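Beta-galactosidase (Trichoderma reesei, PDB 3OG2) probably hydrolyses terminal non-reducing beta-D-galactose residues from beta-D-galactosides, as a glycoprotein of glycoside hydrolase family 35 with a TIM-barrel domain. Local coordinates at residues D60-I65 against E102-A107; A149-V154 against M196-D201; T455-P458 against T463-Y466; S667-E670 against N674-D677. All blocks are in the same frame, centred on the assembly; numbering follows the deposited sequence.

Interaction 1. Residues D60-I65 against E102-A107; sequences DVFHKI and EAATKA
Phe-62 reaches from helix 58-66 into a patch of three alanines on helix 98-107, and nearly all of this contact can be told along its side chain, here in one of its two modelled conformers. At the root, CB of Phe-62 meets CB of Ala-107 at 3.6 Å. CG stands anti to the carbonyl carbon (chi1 -79°), which carries the ring across to the facing helix. Next along, CD1 of Phe-62 comes to 3.5 Å from CB of Ala-103, and CE1 lies 3.7 Å from the backbone N of Ala-104. The outer atom, CZ, touches CB of Ala-104 at 3.8 Å. Ala-104 lies over one face of the ring: its CB forms a CH-pi contact 4.3 Å from the ring centroid of Phe-62, and its CA sits above the middle. Methyl-sized neighbours let the ring lie close to the helix backbone, with the short segment axes 9.2 Å apart at an angle of 38°. At the margin a water joins NE2 of His-63 to NZ of Lys-106, the latter bond weak. Helix 58-66 makes its own salt bridge, Lys-64 to Asp-60. Beyond the alanines, the Phe-62 ring meets Phe-100 and rests on Val-73 of strand 72-76, so it lies between two consecutive outer helices of the TIM barrel and strand 72-76, which comes between them in sequence.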
# COMPACT_ATOMS: atom_id res chain seq x y z
N ASP A 60 -1.24 -11.85 8.30
CA ASP A 60 -1.02 -10.75 9.24
C ASP A 60 -1.65 -9.48 8.75
O ASP A 60 -2.39 -8.80 9.50
CB ASP A 60 0.50 -10.58 9.45
CG ASP A 60 0.76 -9.48 10.46
OD1 ASP A 60 0.15 -9.49 11.56
OD2 ASP A 60 1.61 -8.59 10.20
N VAL A 61 -1.40 -9.12 7.49
CA VAL A 61 -2.00 -7.86 7.04
C VAL A 61 -3.49 -8.05 6.93
O VAL A 61 -4.24 -7.09 7.28
CB VAL A 61 -1.26 -7.47 5.76
CG1 VAL A 61 0.06 -6.77 6.08
CG2 VAL A 61 -0.93 -8.71 4.95
N PHE A 62 -4.04 -9.17 6.50
CA PHE A 62 -5.49 -9.32 6.43
C PHE A 62 -6.12 -9.25 7.81
O PHE A 62 -7.21 -8.69 7.95
CB PHE A 62 -5.89 -10.63 5.76
CG PHE A 62 -5.82 -10.69 4.26
CD1 PHE A 62 -4.93 -11.54 3.62
CD2 PHE A 62 -6.63 -9.93 3.45
CE1 PHE A 62 -4.88 -11.60 2.23
CE2 PHE A 62 -6.60 -9.98 2.07
CZ PHE A 62 -5.73 -10.83 1.43
N HIS A 63 -5.49 -9.80 8.85
CA HIS A 63 -6.04 -9.67 10.18
C HIS A 63 -6.16 -8.20 10.60
O HIS A 63 -7.09 -7.78 11.25
CB HIS A 63 -5.08 -10.31 11.20
CG HIS A 63 -5.14 -11.77 11.35
ND1 HIS A 63 -4.13 -12.52 11.90
CD2 HIS A 63 -6.19 -12.59 11.09
CE1 HIS A 63 -4.51 -13.78 11.95
NE2 HIS A 63 -5.77 -13.86 11.45
N LYS A 64 -5.12 -7.42 10.22
CA LYS A 64 -5.08 -6.00 10.61
C LYS A 64 -6.14 -5.23 9.82
O LYS A 64 -6.74 -4.28 10.37
CB LYS A 64 -3.67 -5.48 10.36
CG LYS A 64 -2.70 -6.01 11.41
CD LYS A 64 -1.23 -5.86 11.07
CE LYS A 64 -0.44 -6.36 12.29
NZ LYS A 64 0.99 -6.44 12.03
N ILE A 65 -6.42 -5.61 8.58
CA ILE A 65 -7.48 -4.91 7.82
C ILE A 65 -8.85 -5.36 8.28
O ILE A 65 -9.75 -4.54 8.46
CB ILE A 65 -7.24 -5.18 6.33
CG1 ILE A 65 -5.95 -4.43 5.94
CG2 ILE A 65 -8.45 -4.76 5.50
CD1 ILE A 65 -5.53 -4.64 4.51
N GLU A 102 -5.72 -17.70 -0.22
CA GLU A 102 -5.96 -18.52 0.97
C GLU A 102 -6.03 -17.69 2.23
O GLU A 102 -6.90 -17.96 3.11
CB GLU A 102 -4.88 -19.61 1.05
CG GLU A 102 -5.04 -20.61 -0.10
CD GLU A 102 -4.10 -21.79 -0.02
OE1 GLU A 102 -3.34 -21.85 0.98
OE2 GLU A 102 -4.12 -22.66 -0.94
N ALA A 103 -5.15 -16.70 2.32
CA ALA A 103 -5.18 -15.85 3.51
C ALA A 103 -6.48 -15.04 3.55
O ALA A 103 -7.02 -14.79 4.62
CB ALA A 103 -3.99 -14.90 3.55
N ALA A 104 -6.97 -14.59 2.40
CA ALA A 104 -8.24 -13.84 2.38
C ALA A 104 -9.36 -14.71 2.91
O ALA A 104 -10.15 -14.31 3.77
CB ALA A 104 -8.57 -13.36 0.95
N THR A 105 -9.41 -15.95 2.40
CA THR A 105 -10.46 -16.89 2.91
C THR A 105 -10.29 -17.11 4.41
O THR A 105 -11.29 -17.09 5.13
CB THR A 105 -10.37 -18.21 2.15
OG1 THR A 105 -10.69 -17.97 0.78
CG2 THR A 105 -11.32 -19.26 2.75
N LYS A 106 -9.06 -17.29 4.88
CA LYS A 106 -8.85 -17.55 6.30
C LYS A 106 -9.21 -16.36 7.19
O LYS A 106 -9.63 -16.59 8.32
CB LYS A 106 -7.37 -17.95 6.51
CG LYS A 106 -7.12 -18.54 7.90
CD LYS A 106 -5.78 -19.32 7.96
CE LYS A 106 -5.61 -19.89 9.37
NZ LYS A 106 -6.26 -19.07 10.45
N ALA A 107 -9.05 -15.16 6.65
CA ALA A 107 -9.34 -13.94 7.41
C ALA A 107 -10.79 -13.56 7.29
O ALA A 107 -11.25 -12.70 8.03
CB ALA A 107 -8.50 -12.78 6.93
O HOH W 1 -7.10 -16.38 11.68

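Interaction 2. Residues A149-V154 against M196-D201; sequences ATDNYV and MQYVID
Tyr-198 and Asp-151 approach each other at about a right angle, yet their flat groups are almost coplanar, the ring and carboxylate planes only 28° apart. OH of Tyr-198 donates a hydrogen bond of 2.6 Å to OD1 of Asp-151, through the syn lone pair of that oxygen. OD2 of Asp-151 is a little farther from OH of Tyr-198, at 3.1 Å. From the ring's own side, OD1 lies at its edge, 3.6 Å from CE1 of Tyr-198. The tyrosine spans the gap because its CG is anti to the backbone N (chi1 -173°), which swings the ring off helix 193-205 toward helix 144-163. These two helices belong to the outer layer of the TIM barrel and follow one another around it, with strand 172-177 between them in sequence; here the touching groups are partly exposed and the link is polar. Asp-151 is held from further directions: OD1 also accepts from NE2 of Gln-202, and OD2 is hydrogen-bonded to ND1 of His-148. Such a set of partners probably fixes the rotation of the carboxylate and would favour its charged form. On helix 193-205 itself, NE2 of Gln-197 gives OD1 of Asp-201 a nearly straight bond of 2.9 Å (172°), meeting that oxygen from above the carboxylate plane.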
# COMPACT_ATOMS: atom_id res chain seq x y z
N ALA A 149 0.25 -8.57 -27.51
CA ALA A 149 1.30 -8.70 -26.49
C ALA A 149 0.71 -8.94 -25.10
O ALA A 149 1.40 -9.51 -24.27
CB ALA A 149 2.18 -7.46 -26.46
N THR A 150 -0.54 -8.52 -24.85
CA THR A 150 -1.17 -8.68 -23.52
C THR A 150 -1.91 -10.01 -23.36
O THR A 150 -2.32 -10.37 -22.25
CB THR A 150 -2.18 -7.57 -23.22
OG1 THR A 150 -3.35 -7.71 -24.04
CG2 THR A 150 -1.61 -6.17 -23.36
N ASP A 151 -2.13 -10.71 -24.48
CA ASP A 151 -3.08 -11.83 -24.43
C ASP A 151 -2.61 -12.95 -23.52
O ASP A 151 -3.43 -13.52 -22.76
CB ASP A 151 -3.26 -12.47 -25.82
CG ASP A 151 -4.15 -11.63 -26.74
OD1 ASP A 151 -5.01 -10.86 -26.26
OD2 ASP A 151 -4.02 -11.82 -27.97
N ASN A 152 -1.36 -13.35 -23.57
CA ASN A 152 -0.90 -14.47 -22.77
C ASN A 152 -1.01 -14.12 -21.29
O ASN A 152 -1.47 -14.97 -20.49
CB ASN A 152 0.57 -14.78 -23.15
CG ASN A 152 1.05 -16.05 -22.47
OD1 ASN A 152 0.39 -17.09 -22.45
ND2 ASN A 152 2.27 -16.00 -21.92
N TYR A 153 -0.62 -12.93 -20.89
CA TYR A 153 -0.71 -12.55 -19.49
C TYR A 153 -2.14 -12.55 -19.05
O TYR A 153 -2.48 -13.12 -17.99
CB TYR A 153 -0.09 -11.12 -19.32
CG TYR A 153 -0.44 -10.54 -17.98
CD1 TYR A 153 0.14 -11.05 -16.79
CD2 TYR A 153 -1.33 -9.48 -17.87
CE1 TYR A 153 -0.22 -10.48 -15.54
CE2 TYR A 153 -1.68 -8.94 -16.66
CZ TYR A 153 -1.13 -9.44 -15.50
OH TYR A 153 -1.47 -8.89 -14.29
N VAL A 154 -3.05 -11.94 -19.81
CA VAL A 154 -4.44 -11.88 -19.30
C VAL A 154 -5.05 -13.24 -19.25
O VAL A 154 -5.75 -13.60 -18.27
CB VAL A 154 -5.31 -10.87 -20.08
CG1 VAL A 154 -6.70 -10.85 -19.47
CG2 VAL A 154 -4.62 -9.48 -20.05
N MET A 196 -11.58 -0.81 -25.27
CA MET A 196 -12.16 -1.14 -23.95
C MET A 196 -12.85 -2.48 -23.96
O MET A 196 -12.76 -3.27 -23.03
CB MET A 196 -13.13 -0.03 -23.53
CG MET A 196 -12.50 1.34 -23.34
SD MET A 196 -13.73 2.69 -23.51
CE MET A 196 -14.44 2.53 -21.91
N GLN A 197 -13.63 -2.73 -25.06
CA GLN A 197 -14.32 -4.02 -25.12
C GLN A 197 -13.35 -5.18 -25.30
O GLN A 197 -13.65 -6.26 -24.81
CB GLN A 197 -15.34 -4.00 -26.28
CG GLN A 197 -16.23 -5.23 -26.19
CD GLN A 197 -17.06 -5.24 -24.93
OE1 GLN A 197 -17.66 -4.26 -24.48
NE2 GLN A 197 -17.08 -6.43 -24.32
N TYR A 198 -12.25 -4.99 -26.05
CA TYR A 198 -11.27 -6.09 -26.16
C TYR A 198 -10.78 -6.46 -24.76
O TYR A 198 -10.63 -7.67 -24.46
CB TYR A 198 -10.10 -5.65 -27.02
CG TYR A 198 -9.13 -6.76 -27.34
CD1 TYR A 198 -8.06 -7.05 -26.47
CD2 TYR A 198 -9.26 -7.52 -28.50
CE1 TYR A 198 -7.18 -8.07 -26.75
CE2 TYR A 198 -8.37 -8.54 -28.80
CZ TYR A 198 -7.32 -8.82 -27.91
OH TYR A 198 -6.42 -9.81 -28.23
N VAL A 199 -10.47 -5.45 -23.94
CA VAL A 199 -9.92 -5.73 -22.59
C VAL A 199 -10.95 -6.48 -21.76
O VAL A 199 -10.65 -7.47 -21.06
CB VAL A 199 -9.51 -4.40 -21.95
CG1 VAL A 199 -9.16 -4.54 -20.48
CG2 VAL A 199 -8.33 -3.79 -22.73
N ILE A 200 -12.24 -6.07 -21.87
CA ILE A 200 -13.29 -6.83 -21.18
C ILE A 200 -13.42 -8.26 -21.69
O ILE A 200 -13.53 -9.19 -20.89
CB ILE A 200 -14.66 -6.08 -21.33
CG1 ILE A 200 -14.63 -4.78 -20.50
CG2 ILE A 200 -15.83 -6.98 -20.96
CD1 ILE A 200 -15.81 -3.86 -20.79
N ASP A 201 -13.41 -8.41 -23.01
CA ASP A 201 -13.54 -9.73 -23.61
C ASP A 201 -12.41 -10.66 -23.13
O ASP A 201 -12.68 -11.86 -22.93
CB ASP A 201 -13.48 -9.67 -25.14
CG ASP A 201 -14.64 -9.03 -25.86
OD1 ASP A 201 -15.73 -8.82 -25.26
OD2 ASP A 201 -14.50 -8.73 -27.09

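Interaction 3. Residues T455-P458 against T463-Y466; sequences TDYP and TLLY
Tyr-457 and Leu-464 form an antiparallel hydrogen-bonded pair, and Asp-456 beside Tyr-457 faces the same leucine, making a G1 beta bulge where both strands turn a corner. In that pair N of Tyr-457 gives O of Leu-464 a bond of 2.9 Å, and N of Leu-464 returns one of 2.8 Å to O of Tyr-457. The bulge shifts the next bond: N of Asp-456 reaches O of Leu-465 at 3.0 Å, nearly straight at the hydrogen but from well above the carbonyl plane. Asp-456 takes the positive phi (43°) usual at the first position of this bulge. Side by side and pointing the same way, Tyr-457 and Leu-464 touch through their CD1 atoms at 4.0 Å. With CG anti to the backbone N (chi1 -179°), the tyrosine ring then runs on to bring its OH to Ser-372. On the other face CG2 of Thr-455 lies 4.0 Å from CB of Tyr-466, while CG2 of Thr-463 packs 3.7 Å from O of Tyr-457. Asp-456 runs alongside Leu-465, but its carboxylate is taken up by Lys-498 and Ser-430. The two segments belong to the hairpin of strands 450-459 and 462-467 in the middle of an antiparallel sheet, flanked by strand 406-412 beside Thr-455 and by strand 492-497, on which Leu-464 and Tyr-466 rest.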
# COMPACT_ATOMS: atom_id res chain seq x y z
N THR A 455 -30.73 9.73 13.45
CA THR A 455 -32.08 9.66 14.01
C THR A 455 -32.74 8.32 13.63
O THR A 455 -32.45 7.75 12.55
CB THR A 455 -33.00 10.85 13.65
OG1 THR A 455 -33.27 10.83 12.25
CG2 THR A 455 -32.37 12.21 13.99
N ASP A 456 -33.63 7.83 14.49
CA ASP A 456 -34.31 6.56 14.35
C ASP A 456 -33.35 5.47 13.89
O ASP A 456 -33.54 4.78 12.88
CB ASP A 456 -35.47 6.68 13.36
CG ASP A 456 -36.52 7.57 14.03
OD1 ASP A 456 -37.12 7.14 15.05
OD2 ASP A 456 -36.74 8.70 13.56
N TYR A 457 -32.27 5.33 14.67
CA TYR A 457 -31.22 4.37 14.35
C TYR A 457 -31.53 3.07 15.05
O TYR A 457 -31.59 3.03 16.30
CB TYR A 457 -29.88 4.95 14.81
CG TYR A 457 -28.71 4.05 14.51
CD1 TYR A 457 -28.31 3.07 15.46
CD2 TYR A 457 -28.03 4.13 13.30
CE1 TYR A 457 -27.25 2.23 15.19
CE2 TYR A 457 -26.96 3.29 13.05
CZ TYR A 457 -26.57 2.36 14.00
OH TYR A 457 -25.52 1.50 13.76
N PRO A 458 -31.71 1.97 14.32
CA PRO A 458 -32.06 0.72 15.00
C PRO A 458 -30.86 0.05 15.68
O PRO A 458 -29.75 -0.07 15.11
CB PRO A 458 -32.53 -0.19 13.85
CG PRO A 458 -32.03 0.46 12.61
CD PRO A 458 -31.66 1.87 12.87
N THR A 463 -34.50 1.27 19.69
CA THR A 463 -34.25 2.31 18.68
C THR A 463 -33.72 3.56 19.32
O THR A 463 -34.28 3.98 20.35
CB THR A 463 -35.54 2.69 17.93
OG1 THR A 463 -36.13 1.50 17.39
CG2 THR A 463 -35.22 3.66 16.79
N LEU A 464 -32.64 4.08 18.73
CA LEU A 464 -32.21 5.41 19.14
C LEU A 464 -33.06 6.43 18.41
O LEU A 464 -32.93 6.54 17.18
CB LEU A 464 -30.77 5.76 18.75
CG LEU A 464 -29.73 4.87 19.41
CD1 LEU A 464 -28.32 5.14 18.87
CD2 LEU A 464 -29.71 5.14 20.90
N LEU A 465 -33.89 7.16 19.12
CA LEU A 465 -34.64 8.24 18.48
C LEU A 465 -33.65 9.23 17.89
O LEU A 465 -33.86 9.70 16.76
CB LEU A 465 -35.54 8.85 19.54
CG LEU A 465 -36.37 10.02 18.99
CD1 LEU A 465 -37.41 9.46 18.03
CD2 LEU A 465 -37.02 10.79 20.14
N TYR A 466 -32.56 9.51 18.62
CA TYR A 466 -31.45 10.26 18.01
C TYR A 466 -30.20 9.96 18.81
O TYR A 466 -30.29 9.57 19.99
CB TYR A 466 -31.71 11.76 17.92
CG TYR A 466 -31.99 12.40 19.28
CD1 TYR A 466 -30.98 12.82 20.13
CD2 TYR A 466 -33.32 12.58 19.71
CE1 TYR A 466 -31.23 13.41 21.38
CE2 TYR A 466 -33.57 13.15 20.95
CZ TYR A 466 -32.54 13.57 21.76
OH TYR A 466 -32.89 14.11 22.99

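Interaction 4. Residues S667-E670 against N674-D677; sequences SLPE and NYDD
The ring of Tyr-675 lies against the backbone of Pro-669 and Glu-670, with CA of Glu-670 over the centre of one face. That carbon is 3.6 Å from the ring centroid of Tyr-675 and 14° off its normal, a close CH-pi contact made by the CA-H of the backbone. Farther out along the ring, CG of Glu-670 meets CE2 of Tyr-675 at 3.9 Å, since the glutamate runs beside the tyrosine in the same direction. Pro-669 does likewise: its CG comes to 4.0 Å from CE1 of Tyr-675, and its carbonyl O approaches CD1 of Tyr-675 at 3.4 Å. The tyrosine's CG is anti to its own N (chi1 -171°), and this directs the ring back onto the start of the loop. One water bridges the two segments, donating to O of Pro-669 and to OD1 of Asn-674, each at 2.8 Å. In the next shell, OH of Tyr-675 is hydrogen-bonded to NE1 of Trp-680, which probably helps to hold the far end of the ring. The glutamate chain bends at chi2 (85°), and its OE2 forms a salt bridge with Arg-849, while O of Glu-670 accepts from Arg-716 of strand 713-720. Phe-846 of helix 846-850 packs on both Pro-669 and Glu-670. The tyrosine thus folds back over a short 3-10 turn that begins at Pro-669, in the long connection by which the chain leaves edge strand 663-666 of one antiparallel sheet for strand 713-720 of another, between the all-beta domains of the family 35 enzyme.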
# COMPACT_ATOMS: atom_id res chain seq x y z
N SER A 667 33.58 -4.67 -7.81
CA SER A 667 32.48 -4.90 -8.73
C SER A 667 32.56 -3.98 -9.95
O SER A 667 31.57 -3.78 -10.63
CB SER A 667 31.14 -4.73 -8.02
OG SER A 667 30.05 -5.12 -8.90
N LEU A 668 33.76 -3.49 -10.25
CA LEU A 668 34.00 -2.89 -11.56
C LEU A 668 35.30 -3.44 -12.15
O LEU A 668 36.24 -2.71 -12.54
CB LEU A 668 33.99 -1.37 -11.41
CG LEU A 668 33.79 -0.60 -12.72
CD1 LEU A 668 32.43 -0.84 -13.37
CD2 LEU A 668 34.03 0.91 -12.44
N PRO A 669 35.41 -4.76 -12.31
CA PRO A 669 36.62 -5.33 -12.92
C PRO A 669 36.75 -4.94 -14.39
O PRO A 669 37.82 -5.07 -14.97
CB PRO A 669 36.37 -6.83 -12.83
CG PRO A 669 34.87 -6.98 -12.83
CD PRO A 669 34.42 -5.83 -11.96
N GLU A 670 35.65 -4.44 -14.98
CA GLU A 670 35.62 -4.06 -16.38
C GLU A 670 36.71 -3.07 -16.72
O GLU A 670 37.18 -3.02 -17.86
CB GLU A 670 34.29 -3.35 -16.71
CG GLU A 670 33.10 -4.30 -16.67
CD GLU A 670 32.46 -4.56 -15.35
OE1 GLU A 670 33.01 -4.20 -14.29
OE2 GLU A 670 31.33 -5.14 -15.30
N ASN A 674 43.21 -6.10 -17.82
CA ASN A 674 43.14 -7.52 -18.24
C ASN A 674 41.74 -7.93 -18.55
O ASN A 674 41.47 -9.09 -18.87
CB ASN A 674 43.77 -8.34 -17.08
CG ASN A 674 42.98 -8.20 -15.79
OD1 ASN A 674 41.90 -7.60 -15.66
ND2 ASN A 674 43.51 -8.82 -14.72
N TYR A 675 40.74 -7.06 -18.49
CA TYR A 675 39.36 -7.54 -18.53
C TYR A 675 39.01 -8.08 -19.91
O TYR A 675 39.27 -7.42 -20.91
CB TYR A 675 38.40 -6.39 -18.19
CG TYR A 675 37.00 -6.88 -18.02
CD1 TYR A 675 36.65 -7.62 -16.89
CD2 TYR A 675 36.03 -6.61 -18.97
CE1 TYR A 675 35.37 -8.10 -16.68
CE2 TYR A 675 34.75 -7.09 -18.77
CZ TYR A 675 34.42 -7.81 -17.65
OH TYR A 675 33.13 -8.26 -17.51
N ASP A 676 38.37 -9.24 -19.95
CA ASP A 676 37.87 -9.82 -21.20
C ASP A 676 36.36 -9.60 -21.28
O ASP A 676 35.66 -10.02 -20.35
CB ASP A 676 38.18 -11.32 -21.20
CG ASP A 676 37.67 -12.05 -22.42
OD1 ASP A 676 36.47 -12.26 -22.62
OD2 ASP A 676 38.47 -12.55 -23.22
N ASP A 677 35.87 -8.98 -22.36
CA ASP A 677 34.42 -8.80 -22.50
C ASP A 677 33.90 -9.60 -23.70
O ASP A 677 32.84 -9.26 -24.25
CB ASP A 677 34.09 -7.32 -22.62
CG ASP A 677 34.60 -6.62 -23.86
OD1 ASP A 677 35.07 -7.33 -24.77
OD2 ASP A 677 34.49 -5.38 -23.99
O HOH W 2 39.40 -7.34 -14.53

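Interactions 1 and 2 both tie together outer helices of the TIM barrel, yet they use different helices and lie about 30 Å apart between centres. Interaction 1 is buried and apolar, a ring on alanines, whereas interaction 2 is a surface contact made by one short polar bond. Interaction 3 is also buried, but backbone hydrogen bonds of a hairpin carry it, in the sheet of the second domain. Interaction 4, buried as well, needs neither helix pairing nor strand pairing: a tyrosine covers a loop backbone. It stands about 78 Å from interaction 3, centre to centre, on the opposite side of the chain's centre.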